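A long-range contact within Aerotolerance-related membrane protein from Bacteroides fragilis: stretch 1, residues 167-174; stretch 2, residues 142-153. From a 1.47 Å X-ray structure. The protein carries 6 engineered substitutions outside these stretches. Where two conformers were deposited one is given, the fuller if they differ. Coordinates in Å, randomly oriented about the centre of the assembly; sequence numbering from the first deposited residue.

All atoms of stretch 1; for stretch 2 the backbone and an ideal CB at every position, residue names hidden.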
# COMPACT_ATOMS: atom_id res chain seq x y z
N ASN A 167 -7.48 -6.48 26.06
CA ASN A 167 -8.67 -5.99 25.37
C ASN A 167 -8.56 -6.12 23.86
O ASN A 167 -7.47 -6.03 23.29
CB ASN A 167 -8.96 -4.54 25.76
CG ASN A 167 -9.36 -4.40 27.21
OD1 ASN A 167 -10.07 -5.26 27.76
ND2 ASN A 167 -8.92 -3.33 27.85
N VAL A 168 -9.69 -6.35 23.21
CA VAL A 168 -9.72 -6.49 21.76
C VAL A 168 -9.24 -5.20 21.09
O VAL A 168 -9.73 -4.10 21.39
CB VAL A 168 -11.14 -6.85 21.27
CG1 VAL A 168 -11.22 -6.85 19.74
CG2 VAL A 168 -11.56 -8.20 21.83
N ILE A 169 -8.27 -5.34 20.19
CA ILE A 169 -7.78 -4.23 19.40
C ILE A 169 -8.80 -3.86 18.32
O ILE A 169 -9.29 -4.73 17.59
CB ILE A 169 -6.43 -4.58 18.74
CG1 ILE A 169 -5.33 -4.70 19.80
CG2 ILE A 169 -6.05 -3.53 17.70
CD1 ILE A 169 -4.08 -5.45 19.30
N VAL A 170 -9.11 -2.58 18.22
CA VAL A 170 -9.94 -2.10 17.12
C VAL A 170 -9.08 -1.23 16.23
O VAL A 170 -8.45 -0.27 16.69
CB VAL A 170 -11.14 -1.30 17.65
CG1 VAL A 170 -11.93 -0.71 16.49
CG2 VAL A 170 -12.03 -2.18 18.51
N THR A 171 -9.05 -1.57 14.95
CA THR A 171 -8.29 -0.82 13.96
C THR A 171 -9.21 -0.07 13.02
O THR A 171 -10.22 -0.61 12.58
CB THR A 171 -7.34 -1.73 13.15
OG1 THR A 171 -6.76 -0.97 12.09
CG2 THR A 171 -8.08 -2.95 12.57
N ARG A 172 -8.86 1.18 12.73
CA ARG A 172 -9.68 2.06 11.90
C ARG A 172 -8.88 2.61 10.74
O ARG A 172 -7.68 2.88 10.87
CB ARG A 172 -10.19 3.23 12.74
CG ARG A 172 -11.09 2.85 13.90
CD ARG A 172 -11.43 4.03 14.81
NE ARG A 172 -12.27 3.60 15.92
CZ ARG A 172 -11.81 3.03 17.03
NH1 ARG A 172 -10.51 2.83 17.18
NH2 ARG A 172 -12.64 2.65 17.99
N LEU A 173 -9.53 2.77 9.59
CA LEU A 173 -8.91 3.52 8.49
C LEU A 173 -8.60 4.92 8.99
O LEU A 173 -9.48 5.60 9.52
CB LEU A 173 -9.87 3.60 7.30
CG LEU A 173 -9.39 4.50 6.16
CD1 LEU A 173 -8.32 3.82 5.34
CD2 LEU A 173 -10.56 4.89 5.28
N ASN A 174 -7.35 5.34 8.84
CA ASN A 174 -6.95 6.70 9.19
C ASN A 174 -6.92 7.55 7.95
O ASN A 174 -5.87 7.76 7.33
CB ASN A 174 -5.57 6.70 9.87
CG ASN A 174 -5.21 8.06 10.45
OD1 ASN A 174 -5.72 9.10 10.01
ND2 ASN A 174 -4.32 8.07 11.43
N UNK A 142 -3.85 4.52 -1.53
CA UNK A 142 -5.13 3.83 -1.57
C UNK A 142 -5.43 3.34 -0.16
O UNK A 142 -4.70 2.50 0.39
CB UNK A 142 -5.12 2.67 -2.57
N UNK A 143 -6.47 3.90 0.44
CA UNK A 143 -6.83 3.57 1.81
C UNK A 143 -7.82 2.43 1.82
O UNK A 143 -8.87 2.51 1.18
CB UNK A 143 -7.41 4.79 2.53
N UNK A 144 -7.48 1.36 2.52
CA UNK A 144 -8.40 0.22 2.61
C UNK A 144 -8.87 0.06 4.04
O UNK A 144 -8.10 0.11 4.99
CB UNK A 144 -7.73 -1.07 2.12
N UNK A 145 -10.18 -0.12 4.17
CA UNK A 145 -10.80 -0.26 5.47
C UNK A 145 -11.87 0.80 5.63
O UNK A 145 -12.10 1.61 4.73
CB UNK A 145 -9.76 -0.16 6.59
N UNK A 146 -12.52 0.78 6.79
CA UNK A 146 -13.56 1.76 7.10
C UNK A 146 -13.13 2.57 8.32
O UNK A 146 -12.37 2.09 9.16
CB UNK A 146 -14.91 1.08 7.35
N UNK A 147 -13.61 3.82 8.42
CA UNK A 147 -13.21 4.60 9.59
C UNK A 147 -13.85 4.12 10.89
O UNK A 147 -13.32 4.45 11.95
CB UNK A 147 -13.56 6.07 9.37
N UNK A 148 -14.93 3.34 10.81
CA UNK A 148 -15.73 2.97 11.98
C UNK A 148 -14.94 2.18 13.02
O UNK A 148 -14.97 2.50 14.22
CB UNK A 148 -16.94 2.15 11.54
N UNK A 149 -14.27 1.13 12.55
CA UNK A 149 -13.48 0.28 13.42
C UNK A 149 -13.88 -1.18 13.39
O UNK A 149 -15.06 -1.52 13.60
CB UNK A 149 -13.57 0.80 14.86
N UNK A 150 -12.91 -2.06 13.15
CA UNK A 150 -13.15 -3.50 13.24
C UNK A 150 -12.03 -4.18 14.03
O UNK A 150 -10.91 -3.66 14.09
CB UNK A 150 -13.26 -4.11 11.84
N UNK A 151 -12.31 -5.35 14.62
CA UNK A 151 -11.25 -6.12 15.28
C UNK A 151 -10.43 -6.91 14.27
O UNK A 151 -10.79 -6.97 13.09
CB UNK A 151 -11.85 -7.07 16.32
N UNK A 152 -9.33 -7.51 14.72
CA UNK A 152 -8.45 -8.28 13.85
C UNK A 152 -8.59 -9.78 14.16
O UNK A 152 -8.15 -10.23 15.22
CB UNK A 152 -7.00 -7.83 14.02
N UNK A 153 -9.19 -10.54 13.24
CA UNK A 153 -9.38 -11.98 13.51
C UNK A 153 -8.08 -12.75 13.44
O UNK A 153 -7.16 -12.42 12.68
CB UNK A 153 -10.38 -12.58 12.52

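Position 142 lies beyond the reach of stretch 1, so this contact leaves its side chain undetermined; it is Leu 142. At position 143 the CA-to-CB direction points toward stretch 1, and an ideal CB would sit only 3.1 Å from Leu 173 CD1. Such crowding favours glycine, and Gly 143 has no CB to crowd that methyl, with its C 3.8 Å from Leu 173 CD1. Position 144 points away and many residues would serve; it is Val 144.

Position 145 has phi/psi of 123/180, where any CB would jam against the preceding carbonyl O. Glycine is called for by the backbone alone, and Gly 145 meets that demand; its O lies 3.7 Å from Leu 173 CD2. Position 146 directs its side chain away, so stretch 1 hardly restricts it. The contact is made by the backbone: the residue is Leu 146, and its O accepts a hydrogen bond from Leu 173 N (3.0 Å, 166°).

At position 147, phi of -71° is compatible with proline, though other residues could adopt it, and CB points away. Pro 147 suits: its CD approaches Leu 173 CD2 at 4.3 Å, adding apolar surface beside the leucine. Position 148 also points away, leaving room for a polar or charged group. Asp 148 uses its backbone O rather than its carboxylate, accepting a weak hydrogen bond from Arg 172 NE (3.4 Å).

Position 149 combines phi/psi of 122/128, again demanding glycine, with an ideal CB that would clash with Val 170 CG1 at 2.8 Å. Gly 149 instead brings its CA within 3.6 Å of Val 170 CG1 and makes a CA-H...O contact with Thr 171 O (3.5 Å).

Position 150 forms the antiparallel, hydrogen-bonded pair with Thr 171. A free backbone NH is needed, which excludes proline. CB lies on the same face as the Thr 171 side chain, and an ideal CB is no nearer than 4.7 Å to stretch 1 (Thr 171 O), so small or medium side chains would suit. The residue is Ala 150; its N donates to Thr 171 O (3.1 Å) and its O accepts from Thr 171 N (2.9 Å).

At position 151 no amide donor is used across the stretches, and CB faces Val 168 CG1, so a compact apolar residue fits. Pro 151 places CB 3.7 Å from Val 168 CG1.

Position 152 points sideways, yet a long apolar chain could turn back toward Ile 169 and Thr 171. Ile 152 does so, with CD1 4.0 Å from Ile 169 CG2 and CG1 3.8 Å from Thr 171 CG2; a water links its N to Ile 169 O. Position 153 is out of reach of stretch 1, which does not choose its side chain; it is Pro 153.

Stretch 2, residues 142-153: LGVGLPDGAPIP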
# COMPACT_ATOMS: atom_id res chain seq x y z
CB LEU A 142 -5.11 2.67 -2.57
CG LEU A 142 -4.59 3.02 -3.96
CD1 LEU A 142 -4.67 1.83 -4.91
CD2 LEU A 142 -5.31 4.23 -4.54
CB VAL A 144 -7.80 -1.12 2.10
CG1 VAL A 144 -7.72 -1.14 0.58
CG2 VAL A 144 -6.45 -1.35 2.71
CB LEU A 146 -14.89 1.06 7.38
CG LEU A 146 -15.44 0.18 6.24
CD1 LEU A 146 -16.74 -0.52 6.63
CD2 LEU A 146 -15.64 1.01 4.99
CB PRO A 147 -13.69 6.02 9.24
CG PRO A 147 -14.73 5.84 8.17
CD PRO A 147 -14.30 4.62 7.40
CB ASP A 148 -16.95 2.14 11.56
CG ASP A 148 -17.40 2.43 10.14
OD1 ASP A 148 -16.96 3.45 9.55
OD2 ASP A 148 -18.21 1.63 9.61
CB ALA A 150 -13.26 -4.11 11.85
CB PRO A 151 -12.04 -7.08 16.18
CG PRO A 151 -13.29 -7.33 15.42
CD PRO A 151 -13.62 -6.02 14.72
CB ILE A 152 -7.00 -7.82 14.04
CG1 ILE A 152 -6.89 -6.30 13.88
CG2 ILE A 152 -6.08 -8.55 13.05
CD1 ILE A 152 -5.57 -5.75 14.37
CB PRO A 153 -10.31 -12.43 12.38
CG PRO A 153 -9.98 -11.48 11.24
CD PRO A 153 -9.73 -10.15 11.93
O HOH W 1 -8.56 -7.30 17.33
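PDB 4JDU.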